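Local coordinates for glycosylation Associate Protein 1 (Streptococcus agalactiae serotype V, PDB 6OYC) that probably takes part, as a component of the accessory Sec system, in the glycosylation-linked export of a surface glycoprotein, with a GT-B-like fold suggesting sugar binding, at residues Glu214-Tyr219 against Asn239-Gly244; Thr337-Val342 against Ile349-Val354; Leu426-Ser431 against Lys475-Tyr480. All blocks are in the same frame, centred on the assembly; numbering follows the deposited sequence.

Contact 1: Glu214-Tyr219 against Asn239-Gly244; sequences EKYLTY and NAFIVG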
ATOM      1  N   GLU A 214     -23.609 -12.306   1.472  1.00 29.65           N
ATOM      2  CA  GLU A 214     -24.375 -12.972   2.529  1.00 33.57           C
ATOM      3  C   GLU A 214     -23.692 -12.800   3.878  1.00 32.08           C
ATOM      4  O   GLU A 214     -24.327 -12.415   4.868  1.00 31.98           O
ATOM      5  CB  GLU A 214     -24.554 -14.459   2.200  1.00 31.52           C
ATOM      6  CG  GLU A 214     -25.133 -15.257   3.356  1.00 33.40           C
ATOM      7  CD  GLU A 214     -25.295 -16.738   3.053  1.00 33.56           C
ATOM      8  OE1 GLU A 214     -25.594 -17.114   1.895  1.00 29.95           O
ATOM      9  OE2 GLU A 214     -25.115 -17.535   3.993  1.00 34.84           O
ATOM     10  N   LYS A 215     -22.378 -13.050   3.928  1.00 33.46           N
ATOM     11  CA  LYS A 215     -21.646 -12.841   5.172  1.00 34.01           C
ATOM     12  C   LYS A 215     -21.702 -11.381   5.611  1.00 31.86           C
ATOM     13  O   LYS A 215     -21.891 -11.095   6.797  1.00 33.26           O
ATOM     14  CB  LYS A 215     -20.199 -13.311   5.021  1.00 34.90           C
ATOM     15  CG  LYS A 215     -20.070 -14.794   4.760  1.00 33.25           C
ATOM     16  CD  LYS A 215     -20.800 -15.596   5.834  1.00 36.09           C
ATOM     17  CE  LYS A 215     -20.095 -15.515   7.175  1.00 38.74           C
ATOM     18  NZ  LYS A 215     -20.958 -16.003   8.308  1.00 45.50           N
ATOM     19  N   TYR A 216     -21.576 -10.435   4.673  1.00 32.76           N
ATOM     20  CA  TYR A 216     -21.623  -9.029   5.078  1.00 33.86           C
ATOM     21  C   TYR A 216     -22.989  -8.657   5.655  1.00 37.13           C
ATOM     22  O   TYR A 216     -23.082  -7.982   6.691  1.00 34.96           O
ATOM     23  CB  TYR A 216     -21.291  -8.094   3.920  1.00 30.69           C
ATOM     24  CG  TYR A 216     -21.500  -6.665   4.348  1.00 33.01           C
ATOM     25  CD1 TYR A 216     -20.664  -6.084   5.293  1.00 34.57           C
ATOM     26  CD2 TYR A 216     -22.561  -5.911   3.860  1.00 32.64           C
ATOM     27  CE1 TYR A 216     -20.845  -4.782   5.717  1.00 34.36           C
ATOM     28  CE2 TYR A 216     -22.756  -4.599   4.276  1.00 33.67           C
ATOM     29  CZ  TYR A 216     -21.895  -4.041   5.214  1.00 38.61           C
ATOM     30  OH  TYR A 216     -22.063  -2.741   5.656  1.00 39.19           O
ATOM     31  N   LEU A 217     -24.070  -9.062   4.983  1.00 34.08           N
ATOM     32  CA  LEU A 217     -25.377  -8.674   5.494  1.00 36.86           C
ATOM     33  C   LEU A 217     -25.626  -9.281   6.870  1.00 37.50           C
ATOM     34  O   LEU A 217     -26.218  -8.630   7.736  1.00 36.14           O
ATOM     35  CB  LEU A 217     -26.468  -9.050   4.494  1.00 37.85           C
ATOM     36  CG  LEU A 217     -26.259  -8.327   3.157  1.00 43.29           C
ATOM     37  CD1 LEU A 217     -27.318  -8.724   2.141  1.00 51.93           C
ATOM     38  CD2 LEU A 217     -26.189  -6.805   3.311  1.00 45.63           C
ATOM     39  N   THR A 218     -25.117 -10.487   7.120  1.00 36.86           N
ATOM     40  CA  THR A 218     -25.180 -11.024   8.473  1.00 36.15           C
ATOM     41  C   THR A 218     -24.406 -10.149   9.454  1.00 38.64           C
ATOM     42  O   THR A 218     -24.894  -9.871  10.558  1.00 41.30           O
ATOM     43  CB  THR A 218     -24.646 -12.453   8.507  1.00 37.44           C
ATOM     44  OG1 THR A 218     -25.496 -13.306   7.730  1.00 34.51           O
ATOM     45  CG2 THR A 218     -24.587 -12.955   9.940  1.00 32.73           C
ATOM     46  N   TYR A 219     -23.197  -9.703   9.076  1.00 34.61           N
ATOM     47  CA  TYR A 219     -22.434  -8.824   9.961  1.00 34.12           C
ATOM     48  C   TYR A 219     -23.225  -7.556  10.248  1.00 35.66           C
ATOM     49  O   TYR A 219     -23.292  -7.088  11.390  1.00 36.03           O
ATOM     50  CB  TYR A 219     -21.073  -8.465   9.339  1.00 33.31           C
ATOM     51  CG  TYR A 219     -20.265  -7.489  10.199  1.00 35.09           C
ATOM     52  CD1 TYR A 219     -19.395  -7.954  11.183  1.00 36.02           C
ATOM     53  CD2 TYR A 219     -20.390  -6.108  10.042  1.00 31.63           C
ATOM     54  CE1 TYR A 219     -18.667  -7.071  11.986  1.00 35.67           C
ATOM     55  CE2 TYR A 219     -19.667  -5.212  10.853  1.00 30.48           C
ATOM     56  CZ  TYR A 219     -18.809  -5.706  11.815  1.00 35.67           C
ATOM     57  OH  TYR A 219     -18.084  -4.847  12.614  1.00 36.16           O
ATOM     58  N   ASN A 239     -19.879  -1.111  -3.405  1.00 33.12           N
ATOM     59  CA  ASN A 239     -20.814  -0.060  -3.024  1.00 33.79           C
ATOM     60  C   ASN A 239     -22.257  -0.548  -3.050  1.00 38.07           C
ATOM     61  O   ASN A 239     -23.056  -0.174  -2.186  1.00 40.61           O
ATOM     62  CB  ASN A 239     -20.666   1.133  -3.961  1.00 32.40           C
ATOM     63  CG  ASN A 239     -19.476   1.983  -3.635  1.00 35.58           C
ATOM     64  OD1 ASN A 239     -18.842   1.823  -2.587  1.00 34.76           O
ATOM     65  ND2 ASN A 239     -19.147   2.900  -4.542  1.00 34.68           N
ATOM     66  N   ALA A 240     -22.606  -1.392  -4.026  1.00 33.03           N
ATOM     67  CA  ALA A 240     -24.010  -1.713  -4.247  1.00 37.98           C
ATOM     68  C   ALA A 240     -24.590  -2.512  -3.086  1.00 42.20           C
ATOM     69  O   ALA A 240     -25.713  -2.238  -2.641  1.00 48.59           O
ATOM     70  CB  ALA A 240     -24.194  -2.462  -5.569  1.00 29.81           C
ATOM     71  N   PHE A 241     -23.849  -3.480  -2.553  1.00 38.32           N
ATOM     72  CA  PHE A 241     -24.416  -4.218  -1.429  1.00 43.32           C
ATOM     73  C   PHE A 241     -24.035  -3.647  -0.067  1.00 42.75           C
ATOM     74  O   PHE A 241     -24.605  -4.071   0.937  1.00 45.66           O
ATOM     75  CB  PHE A 241     -24.061  -5.719  -1.501  1.00 36.34           C
ATOM     76  CG  PHE A 241     -22.583  -6.024  -1.440  1.00 34.73           C
ATOM     77  CD1 PHE A 241     -21.938  -6.179  -0.222  1.00 35.22           C
ATOM     78  CD2 PHE A 241     -21.860  -6.209  -2.598  1.00 32.00           C
ATOM     79  CE1 PHE A 241     -20.594  -6.497  -0.159  1.00 32.97           C
ATOM     80  CE2 PHE A 241     -20.509  -6.521  -2.548  1.00 37.44           C
ATOM     81  CZ  PHE A 241     -19.875  -6.665  -1.321  1.00 34.44           C
ATOM     82  N   ILE A 242     -23.123  -2.688   0.011  1.00 40.84           N
ATOM     83  CA  ILE A 242     -22.823  -2.031   1.282  1.00 41.17           C
ATOM     84  C   ILE A 242     -23.636  -0.759   1.448  1.00 44.95           C
ATOM     85  O   ILE A 242     -24.235  -0.527   2.496  1.00 46.24           O
ATOM     86  CB  ILE A 242     -21.312  -1.735   1.410  1.00 44.00           C
ATOM     87  CG1 ILE A 242     -20.500  -3.021   1.518  1.00 39.36           C
ATOM     88  CG2 ILE A 242     -21.043  -0.878   2.643  1.00 39.03           C
ATOM     89  CD1 ILE A 242     -19.015  -2.727   1.530  1.00 40.73           C
ATOM     90  N   VAL A 243     -23.650   0.086   0.422  1.00 45.96           N
ATOM     91  CA  VAL A 243     -24.332   1.370   0.506  1.00 49.64           C
ATOM     92  C   VAL A 243     -25.807   1.230   0.146  1.00 58.70           C
ATOM     93  O   VAL A 243     -26.664   1.861   0.763  1.00 60.51           O
ATOM     94  CB  VAL A 243     -23.616   2.403  -0.387  1.00 45.31           C
ATOM     95  CG1 VAL A 243     -24.279   3.755  -0.286  1.00 45.50           C
ATOM     96  CG2 VAL A 243     -22.156   2.520   0.010  1.00 43.82           C
ATOM     97  N   GLY A 244     -26.137   0.387  -0.837  1.00 57.33           N
ATOM     98  CA  GLY A 244     -27.537   0.191  -1.180  1.00 65.34           C
ATOM     99  C   GLY A 244     -28.355  -0.345  -0.018  1.00 68.52           C
ATOM    100  O   GLY A 244     -29.533  -0.015   0.130  1.00 73.48           O
TER

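Contact 2: Thr337-Val342 against Ile349-Val354; sequences TSLYKV and IKVTFV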
ATOM      1  N   THR A 337      23.980  17.875 -14.180  1.00 48.32           N
ATOM      2  CA  THR A 337      24.781  19.080 -14.352  1.00 47.30           C
ATOM      3  C   THR A 337      24.576  20.033 -13.188  1.00 47.81           C
ATOM      4  O   THR A 337      25.544  20.541 -12.606  1.00 46.82           O
ATOM      5  CB  THR A 337      24.428  19.748 -15.682  1.00 46.09           C
ATOM      6  OG1 THR A 337      24.904  18.928 -16.751  1.00 45.29           O
ATOM      7  CG2 THR A 337      25.065  21.115 -15.788  1.00 47.18           C
ATOM      8  N   SER A 338      23.322  20.266 -12.807  1.00 44.65           N
ATOM      9  CA  SER A 338      23.078  21.203 -11.720  1.00 45.48           C
ATOM     10  C   SER A 338      23.493  20.617 -10.382  1.00 49.28           C
ATOM     11  O   SER A 338      23.965  21.353  -9.504  1.00 47.82           O
ATOM     12  CB  SER A 338      21.608  21.613 -11.693  1.00 42.62           C
ATOM     13  OG  SER A 338      21.340  22.591 -12.681  1.00 48.36           O
ATOM     14  N   LEU A 339      23.336  19.300 -10.208  1.00 45.06           N
ATOM     15  CA  LEU A 339      23.726  18.679  -8.945  1.00 47.19           C
ATOM     16  C   LEU A 339      25.227  18.792  -8.728  1.00 49.55           C
ATOM     17  O   LEU A 339      25.677  19.079  -7.612  1.00 48.60           O
ATOM     18  CB  LEU A 339      23.286  17.210  -8.906  1.00 44.62           C
ATOM     19  CG  LEU A 339      21.778  16.907  -8.801  1.00 41.93           C
ATOM     20  CD1 LEU A 339      21.499  15.417  -9.045  1.00 36.55           C
ATOM     21  CD2 LEU A 339      21.196  17.370  -7.477  1.00 37.94           C
ATOM     22  N   TYR A 340      26.009  18.567  -9.790  1.00 50.64           N
ATOM     23  CA  TYR A 340      27.448  18.806  -9.749  1.00 53.85           C
ATOM     24  C   TYR A 340      27.767  20.219  -9.261  1.00 52.26           C
ATOM     25  O   TYR A 340      28.577  20.401  -8.345  1.00 53.72           O
ATOM     26  CB  TYR A 340      28.040  18.555 -11.137  1.00 56.81           C
ATOM     27  CG  TYR A 340      29.555  18.552 -11.180  1.00 61.89           C
ATOM     28  CD1 TYR A 340      30.279  17.519 -10.604  1.00 62.57           C
ATOM     29  CD2 TYR A 340      30.257  19.575 -11.811  1.00 60.67           C
ATOM     30  CE1 TYR A 340      31.666  17.509 -10.640  1.00 64.79           C
ATOM     31  CE2 TYR A 340      31.642  19.567 -11.861  1.00 64.75           C
ATOM     32  CZ  TYR A 340      32.339  18.538 -11.265  1.00 67.66           C
ATOM     33  OH  TYR A 340      33.711  18.523 -11.302  1.00 74.25           O
ATOM     34  N   LYS A 341      27.098  21.227  -9.826  1.00 49.06           N
ATOM     35  CA  LYS A 341      27.410  22.613  -9.482  1.00 50.16           C
ATOM     36  C   LYS A 341      27.162  22.902  -8.004  1.00 55.16           C
ATOM     37  O   LYS A 341      28.019  23.486  -7.326  1.00 57.69           O
ATOM     38  CB  LYS A 341      26.600  23.569 -10.358  1.00 51.54           C
ATOM     39  CG  LYS A 341      27.212  23.836 -11.734  1.00 52.45           C
ATOM     40  CD  LYS A 341      26.676  25.132 -12.320  1.00 56.40           C
ATOM     41  CE  LYS A 341      26.091  24.917 -13.720  1.00 65.49           C
ATOM     42  NZ  LYS A 341      27.109  24.555 -14.753  1.00 66.75           N
ATOM     43  N   VAL A 342      25.991  22.510  -7.480  1.00 51.66           N
ATOM     44  CA  VAL A 342      25.711  22.812  -6.077  1.00 51.88           C
ATOM     45  C   VAL A 342      26.594  21.981  -5.154  1.00 52.76           C
ATOM     46  O   VAL A 342      26.878  22.390  -4.022  1.00 53.89           O
ATOM     47  CB  VAL A 342      24.218  22.615  -5.740  1.00 54.61           C
ATOM     48  CG1 VAL A 342      23.326  23.196  -6.835  1.00 53.57           C
ATOM     49  CG2 VAL A 342      23.905  21.147  -5.480  1.00 50.10           C
ATOM     50  N   ILE A 349      26.569  18.122   0.919  1.00 50.55           N
ATOM     51  CA  ILE A 349      25.450  17.596   0.150  1.00 49.39           C
ATOM     52  C   ILE A 349      25.799  16.214  -0.383  1.00 48.10           C
ATOM     53  O   ILE A 349      26.891  15.996  -0.923  1.00 46.77           O
ATOM     54  CB  ILE A 349      25.091  18.551  -0.995  1.00 50.08           C
ATOM     55  CG1 ILE A 349      24.477  19.835  -0.441  1.00 47.36           C
ATOM     56  CG2 ILE A 349      24.146  17.877  -1.964  1.00 45.70           C
ATOM     57  CD1 ILE A 349      24.328  20.913  -1.473  1.00 47.40           C
ATOM     58  N   LYS A 350      24.882  15.266  -0.196  1.00 43.58           N
ATOM     59  CA  LYS A 350      24.955  13.942  -0.789  1.00 43.98           C
ATOM     60  C   LYS A 350      23.641  13.673  -1.509  1.00 41.60           C
ATOM     61  O   LYS A 350      22.593  14.191  -1.116  1.00 42.74           O
ATOM     62  CB  LYS A 350      25.221  12.878   0.272  1.00 46.36           C
ATOM     63  CG  LYS A 350      26.461  13.174   1.112  1.00 52.03           C
ATOM     64  CD  LYS A 350      26.837  12.000   2.002  1.00 59.09           C
ATOM     65  CE  LYS A 350      28.163  12.231   2.723  1.00 63.99           C
ATOM     66  NZ  LYS A 350      28.449  11.133   3.694  1.00 66.30           N
ATOM     67  N   VAL A 351      23.689  12.879  -2.575  1.00 37.39           N
ATOM     68  CA  VAL A 351      22.491  12.600  -3.360  1.00 40.63           C
ATOM     69  C   VAL A 351      22.236  11.097  -3.365  1.00 40.73           C
ATOM     70  O   VAL A 351      23.102  10.309  -3.767  1.00 41.94           O
ATOM     71  CB  VAL A 351      22.590  13.147  -4.796  1.00 42.97           C
ATOM     72  CG1 VAL A 351      21.313  12.781  -5.596  1.00 35.74           C
ATOM     73  CG2 VAL A 351      22.800  14.662  -4.787  1.00 34.43           C
ATOM     74  N   THR A 352      21.051  10.702  -2.920  1.00 39.78           N
ATOM     75  CA  THR A 352      20.571   9.335  -3.097  1.00 41.02           C
ATOM     76  C   THR A 352      19.563   9.317  -4.238  1.00 36.40           C
ATOM     77  O   THR A 352      18.460   9.868  -4.108  1.00 32.68           O
ATOM     78  CB  THR A 352      19.919   8.791  -1.832  1.00 46.29           C
ATOM     79  OG1 THR A 352      20.827   8.893  -0.737  1.00 47.39           O
ATOM     80  CG2 THR A 352      19.502   7.335  -2.044  1.00 42.75           C
ATOM     81  N   PHE A 353      19.934   8.661  -5.337  1.00 35.62           N
ATOM     82  CA  PHE A 353      19.007   8.419  -6.436  1.00 37.73           C
ATOM     83  C   PHE A 353      18.072   7.267  -6.091  1.00 37.14           C
ATOM     84  O   PHE A 353      18.510   6.197  -5.650  1.00 35.61           O
ATOM     85  CB  PHE A 353      19.760   8.120  -7.726  1.00 37.06           C
ATOM     86  CG  PHE A 353      20.602   9.258  -8.196  1.00 39.99           C
ATOM     87  CD1 PHE A 353      20.009  10.455  -8.581  1.00 39.42           C
ATOM     88  CD2 PHE A 353      21.990   9.153  -8.208  1.00 38.62           C
ATOM     89  CE1 PHE A 353      20.784  11.518  -9.003  1.00 38.20           C
ATOM     90  CE2 PHE A 353      22.777  10.211  -8.622  1.00 40.61           C
ATOM     91  CZ  PHE A 353      22.181  11.394  -9.029  1.00 39.83           C
ATOM     92  N   VAL A 354      16.784   7.492  -6.301  1.00 33.71           N
ATOM     93  CA  VAL A 354      15.736   6.593  -5.843  1.00 32.87           C
ATOM     94  C   VAL A 354      14.935   6.139  -7.054  1.00 36.35           C
ATOM     95  O   VAL A 354      14.415   6.970  -7.811  1.00 34.23           O
ATOM     96  CB  VAL A 354      14.838   7.281  -4.808  1.00 31.42           C
ATOM     97  CG1 VAL A 354      13.665   6.356  -4.358  1.00 33.88           C
ATOM     98  CG2 VAL A 354      15.695   7.734  -3.633  1.00 30.99           C
TER

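Contact 3: Leu426-Ser431 against Lys475-Tyr480; sequences LIIDIS and KAIPYY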
ATOM      1  N   LEU A 426      16.255  16.877   1.978  1.00 38.60           N
ATOM      2  CA  LEU A 426      15.547  17.436   0.838  1.00 38.60           C
ATOM      3  C   LEU A 426      15.046  16.319  -0.068  1.00 36.79           C
ATOM      4  O   LEU A 426      15.796  15.388  -0.380  1.00 35.93           O
ATOM      5  CB  LEU A 426      16.458  18.392   0.055  1.00 34.99           C
ATOM      6  CG  LEU A 426      15.855  19.167  -1.119  1.00 35.38           C
ATOM      7  CD1 LEU A 426      14.721  20.077  -0.656  1.00 33.56           C
ATOM      8  CD2 LEU A 426      16.949  19.982  -1.839  1.00 36.59           C
ATOM      9  N   ILE A 427      13.781  16.428  -0.489  1.00 35.87           N
ATOM     10  CA  ILE A 427      13.163  15.512  -1.443  1.00 34.34           C
ATOM     11  C   ILE A 427      13.103  16.198  -2.803  1.00 33.41           C
ATOM     12  O   ILE A 427      12.624  17.335  -2.912  1.00 36.29           O
ATOM     13  CB  ILE A 427      11.754  15.097  -0.971  1.00 34.79           C
ATOM     14  CG1 ILE A 427      11.833  14.023   0.120  1.00 34.40           C
ATOM     15  CG2 ILE A 427      10.897  14.594  -2.133  1.00 35.58           C
ATOM     16  CD1 ILE A 427      10.499  13.837   0.877  1.00 33.72           C
ATOM     17  N   ILE A 428      13.590  15.529  -3.841  1.00 32.52           N
ATOM     18  CA  ILE A 428      13.477  16.045  -5.204  1.00 35.30           C
ATOM     19  C   ILE A 428      12.744  15.026  -6.073  1.00 33.70           C
ATOM     20  O   ILE A 428      13.217  13.895  -6.271  1.00 29.59           O
ATOM     21  CB  ILE A 428      14.838  16.399  -5.822  1.00 33.70           C
ATOM     22  CG1 ILE A 428      15.487  17.558  -5.062  1.00 35.82           C
ATOM     23  CG2 ILE A 428      14.631  16.845  -7.263  1.00 34.10           C
ATOM     24  CD1 ILE A 428      16.777  18.053  -5.701  1.00 33.14           C
ATOM     25  N   ASP A 429      11.604  15.439  -6.613  1.00 30.02           N
ATOM     26  CA  ASP A 429      10.872  14.640  -7.592  1.00 34.45           C
ATOM     27  C   ASP A 429      10.366  15.628  -8.636  1.00 36.22           C
ATOM     28  O   ASP A 429       9.390  16.349  -8.396  1.00 35.01           O
ATOM     29  CB  ASP A 429       9.736  13.864  -6.935  1.00 35.94           C
ATOM     30  CG  ASP A 429       9.157  12.794  -7.842  1.00 37.73           C
ATOM     31  OD1 ASP A 429       9.447  12.820  -9.066  1.00 36.01           O
ATOM     32  OD2 ASP A 429       8.411  11.929  -7.318  1.00 35.56           O
ATOM     33  N   ILE A 430      11.044  15.681  -9.781  1.00 35.45           N
ATOM     34  CA  ILE A 430      10.827  16.753 -10.746  1.00 39.84           C
ATOM     35  C   ILE A 430      10.122  16.261 -12.006  1.00 39.33           C
ATOM     36  O   ILE A 430       9.964  17.032 -12.956  1.00 38.67           O
ATOM     37  CB  ILE A 430      12.139  17.467 -11.109  1.00 38.19           C
ATOM     38  CG1 ILE A 430      13.203  16.458 -11.548  1.00 38.00           C
ATOM     39  CG2 ILE A 430      12.630  18.333  -9.951  1.00 39.08           C
ATOM     40  CD1 ILE A 430      14.356  17.094 -12.264  1.00 39.79           C
ATOM     41  N   SER A 431       9.681  15.005 -12.037  1.00 37.61           N
ATOM     42  CA  SER A 431       8.921  14.522 -13.178  1.00 35.09           C
ATOM     43  C   SER A 431       7.545  15.182 -13.198  1.00 33.47           C
ATOM     44  O   SER A 431       7.122  15.826 -12.233  1.00 34.89           O
ATOM     45  CB  SER A 431       8.790  12.998 -13.139  1.00 34.72           C
ATOM     46  OG  SER A 431       7.624  12.604 -12.431  1.00 38.92           O
ATOM     47  N   LYS A 475      19.308  27.014  -7.744  1.00 42.04           N
ATOM     48  CA  LYS A 475      18.771  27.964  -6.778  1.00 46.63           C
ATOM     49  C   LYS A 475      17.982  27.266  -5.678  1.00 52.41           C
ATOM     50  O   LYS A 475      18.144  27.586  -4.494  1.00 50.15           O
ATOM     51  CB  LYS A 475      17.872  28.978  -7.497  1.00 50.13           C
ATOM     52  CG  LYS A 475      17.292  30.073  -6.622  1.00 57.83           C
ATOM     53  CD  LYS A 475      16.493  31.080  -7.461  1.00 70.83           C
ATOM     54  CE  LYS A 475      15.862  32.193  -6.604  1.00 74.85           C
ATOM     55  NZ  LYS A 475      15.259  33.297  -7.424  1.00 70.77           N
ATOM     56  N   ALA A 476      17.165  26.277  -6.055  1.00 49.08           N
ATOM     57  CA  ALA A 476      16.256  25.642  -5.110  1.00 48.79           C
ATOM     58  C   ALA A 476      17.002  24.800  -4.073  1.00 45.68           C
ATOM     59  O   ALA A 476      16.602  24.756  -2.903  1.00 45.69           O
ATOM     60  CB  ALA A 476      15.236  24.797  -5.874  1.00 45.81           C
ATOM     61  N   ILE A 477      18.067  24.115  -4.471  1.00 45.09           N
ATOM     62  CA  ILE A 477      18.770  23.236  -3.536  1.00 44.65           C
ATOM     63  C   ILE A 477      19.448  24.074  -2.451  1.00 48.46           C
ATOM     64  O   ILE A 477      19.286  23.762  -1.261  1.00 45.49           O
ATOM     65  CB  ILE A 477      19.759  22.309  -4.265  1.00 41.42           C
ATOM     66  CG1 ILE A 477      19.000  21.321  -5.155  1.00 42.09           C
ATOM     67  CG2 ILE A 477      20.605  21.558  -3.271  1.00 41.16           C
ATOM     68  CD1 ILE A 477      19.898  20.371  -5.943  1.00 41.66           C
ATOM     69  N   PRO A 478      20.196  25.143  -2.781  1.00 49.63           N
ATOM     70  CA  PRO A 478      20.746  25.989  -1.702  1.00 47.15           C
ATOM     71  C   PRO A 478      19.682  26.627  -0.835  1.00 50.20           C
ATOM     72  O   PRO A 478      19.882  26.762   0.378  1.00 53.31           O
ATOM     73  CB  PRO A 478      21.556  27.043  -2.463  1.00 49.09           C
ATOM     74  CG  PRO A 478      21.948  26.355  -3.725  1.00 52.92           C
ATOM     75  CD  PRO A 478      20.745  25.532  -4.094  1.00 47.81           C
ATOM     76  N   TYR A 479      18.545  27.006  -1.428  1.00 47.40           N
ATOM     77  CA  TYR A 479      17.457  27.632  -0.682  1.00 46.92           C
ATOM     78  C   TYR A 479      17.045  26.826   0.547  1.00 51.32           C
ATOM     79  O   TYR A 479      16.650  27.397   1.569  1.00 54.47           O
ATOM     80  CB  TYR A 479      16.260  27.803  -1.610  1.00 51.10           C
ATOM     81  CG  TYR A 479      15.059  28.475  -0.985  1.00 53.31           C
ATOM     82  CD1 TYR A 479      14.981  29.862  -0.916  1.00 56.36           C
ATOM     83  CD2 TYR A 479      13.990  27.731  -0.487  1.00 50.06           C
ATOM     84  CE1 TYR A 479      13.881  30.495  -0.362  1.00 58.87           C
ATOM     85  CE2 TYR A 479      12.873  28.365   0.074  1.00 52.98           C
ATOM     86  CZ  TYR A 479      12.834  29.752   0.130  1.00 58.47           C
ATOM     87  OH  TYR A 479      11.754  30.415   0.671  1.00 64.27           O
ATOM     88  N   TYR A 480      17.070  25.496   0.455  1.00 49.45           N
ATOM     89  CA  TYR A 480      16.678  24.671   1.590  1.00 52.38           C
ATOM     90  C   TYR A 480      17.858  24.024   2.293  1.00 53.86           C
ATOM     91  O   TYR A 480      17.755  23.724   3.487  1.00 55.45           O
ATOM     92  CB  TYR A 480      15.670  23.589   1.157  1.00 42.10           C
ATOM     93  CG  TYR A 480      14.248  24.107   1.143  1.00 40.89           C
ATOM     94  CD1 TYR A 480      13.675  24.615   2.295  1.00 42.85           C
ATOM     95  CD2 TYR A 480      13.498  24.133  -0.021  1.00 36.87           C
ATOM     96  CE1 TYR A 480      12.394  25.115   2.295  1.00 44.47           C
ATOM     97  CE2 TYR A 480      12.206  24.638  -0.026  1.00 37.14           C
ATOM     98  CZ  TYR A 480      11.660  25.127   1.136  1.00 42.20           C
ATOM     99  OH  TYR A 480      10.375  25.643   1.167  1.00 46.79           O
TER

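Contact 1: Glu214-Tyr219 against Asn239-Gly244
Tyr-216 of helix 208-223 lays its ring beside the short helix 239-242, where Ile-242 and Phe-241 receive it from two directions. CG of Tyr-216 stands anti to the backbone N (chi1 174°), which carries the ring out from the helix toward residues 241 and 242. Over one ring face sits CG1 of Ile-242, 4.2 Å from the centroid of the Tyr-216 ring and 22° off its normal, a CH-pi contact displaced toward the rim. The CG2 branch of Ile-242 instead reaches the phenol end, 3.7 Å from OH of Tyr-216. That hydroxyl is buried without a polar partner in the model. CB of Phe-241 does not point at helix 208-223, but chi1 of 62° swings the ring round until its CD1 lies 4.1 Å from CD2 of Tyr-216, which sits at the ring edge, near its plane. CD2 of Leu-217 touches the carbonyl O of Phe-241 at 4.0 Å. No hydrogen bond crosses the interface. Helix 208-223 precedes strand 229-233, and helix 239-242 lies between strands 229-233 and 250-255, neighbours in a seven-stranded parallel sheet, a topology consistent with a Rossmann-like domain of a GT-B-type protein.

Contact 2: Thr337-Val342 against Ile349-Val354
The ring of Phe-353 meets helix 329-344 with its edge: CD1 of Leu-339 lies near the ring plane, 4.0 Å from CE1 of Phe-353, and also touches the neighbouring CZ. One face of the same ring is covered from within the strand, by CG1 of Val-351 standing 3.7 Å above the plane and offset toward the rim. Leu-336, one helical turn before Leu-339, and Phe-408 of strand 406-409 also touch the Phe-353 side chain. The flat group is thus packed against its own strand, the helix and the next strand.

Leu-339 divides its two methyls between strand residues. While CD1 goes to the aromatic edge, CD2 meets CG2 of Val-351 at 4.1 Å, the two side chains crossing at about a right angle. Val-351 likewise uses both branches: CG1, anti to the backbone N (chi1 178°), serves the Phe-353 face, and CG2 faces the leucine. Nearer the start of the strand, CD1 of Ile-349 lies 4.0 Å from CG2 of Val-342 and 3.9 Å from the carbonyl O of Val-342.

The segment axes approach to 9.8 Å and run at 154°, nearly antiparallel, as expected for the helix and second strand of the beta-alpha-beta unit 318-323, 329-344, 349-354. CA atoms pair as Leu-339 with Val-351 and Val-342 with Ile-349, advancing three residues on the helix for two on the strand in opposite directions.

No hydrogen bond or salt bridge joins the segments, and all five touching residues are buried. Cohesion therefore rests on dispersion and the exclusion of water, while directional bonding belongs to the sheet, where the backbone of the strand pairs with strands 318-323 and 406-409.

Contact 3: Leu426-Ser431 against Lys475-Tyr480
Leu-426 places CG anti to its backbone N (chi1 -175°), and chi2 of 61° turns the isopropyl end so that CD2 faces Ile-477 and CD1 faces Tyr-480, both on helix 473-481. CD2 of Leu-426 lies 4.1 Å from both CA and CG1 of Ile-477, whereas CD1 comes to 4.1 Å from CB of Tyr-480. Further along the strand, CD1 of Ile-428 is 3.9 Å from CD1 of Ile-477, and the two isoleucines cross at about a right angle.

Ile-477 is thus shared by both strand residues, Ile-428 touching its CG1 as well as CD1. The closest atom of Tyr-480 is CB; CD1 of Leu-426 also lies obliquely to its ring. That ring leads away from the strand, and its hydroxyl is hydrogen-bonded to the carbonyl O of Gly-464. No polar bond links the two segments, and the four touching residues are buried.

The helix is kinked at Pro-478, whose N has no bond to the preceding turn. Between the segment axes the closest approach is 10.1 Å at 159°, so helix and strand run close to antiparallel, with the nearest CA atoms at Leu-426 and Tyr-480, 7.4 Å apart.

Strand 426-428 is hydrogen-bonded through its backbone to strand 318-323 on one flank and, through Ile-427, to strand 449-451 and Pro-448 just before it on the other. Ile-450 touches Leu-426, Ile-428 and Ala-476, while Ile-477 also meets Ile-320 of strand 318-323 and Leu-339 and Val-342 of helix 329-344, placing helix 473-481 over this sheet beside helix 329-344.

How the contacts relate
Along the chain the three contacts follow in series, each closing before the next opens. Contact 1 joins two helices that pack against the seven-stranded parallel sheet; contacts 2 and 3 pack on the six-stranded parallel sheet. The centre of contact 1 is about 53 Å from that of contact 2 and about 48 Å from that of contact 3, across the chain's centre. Contacts 2 and 3, about 10 Å apart between centres, touch where CD2 of Leu-339 meets CD1 of Ile-477 at 3.6 Å, so helices 329-344 and 473-481 meet side by side and their apolar side chains form one layer on the sheet. Two separate parallel sheets are consistent with the paired Rossmann-like domains of a GT-B fold.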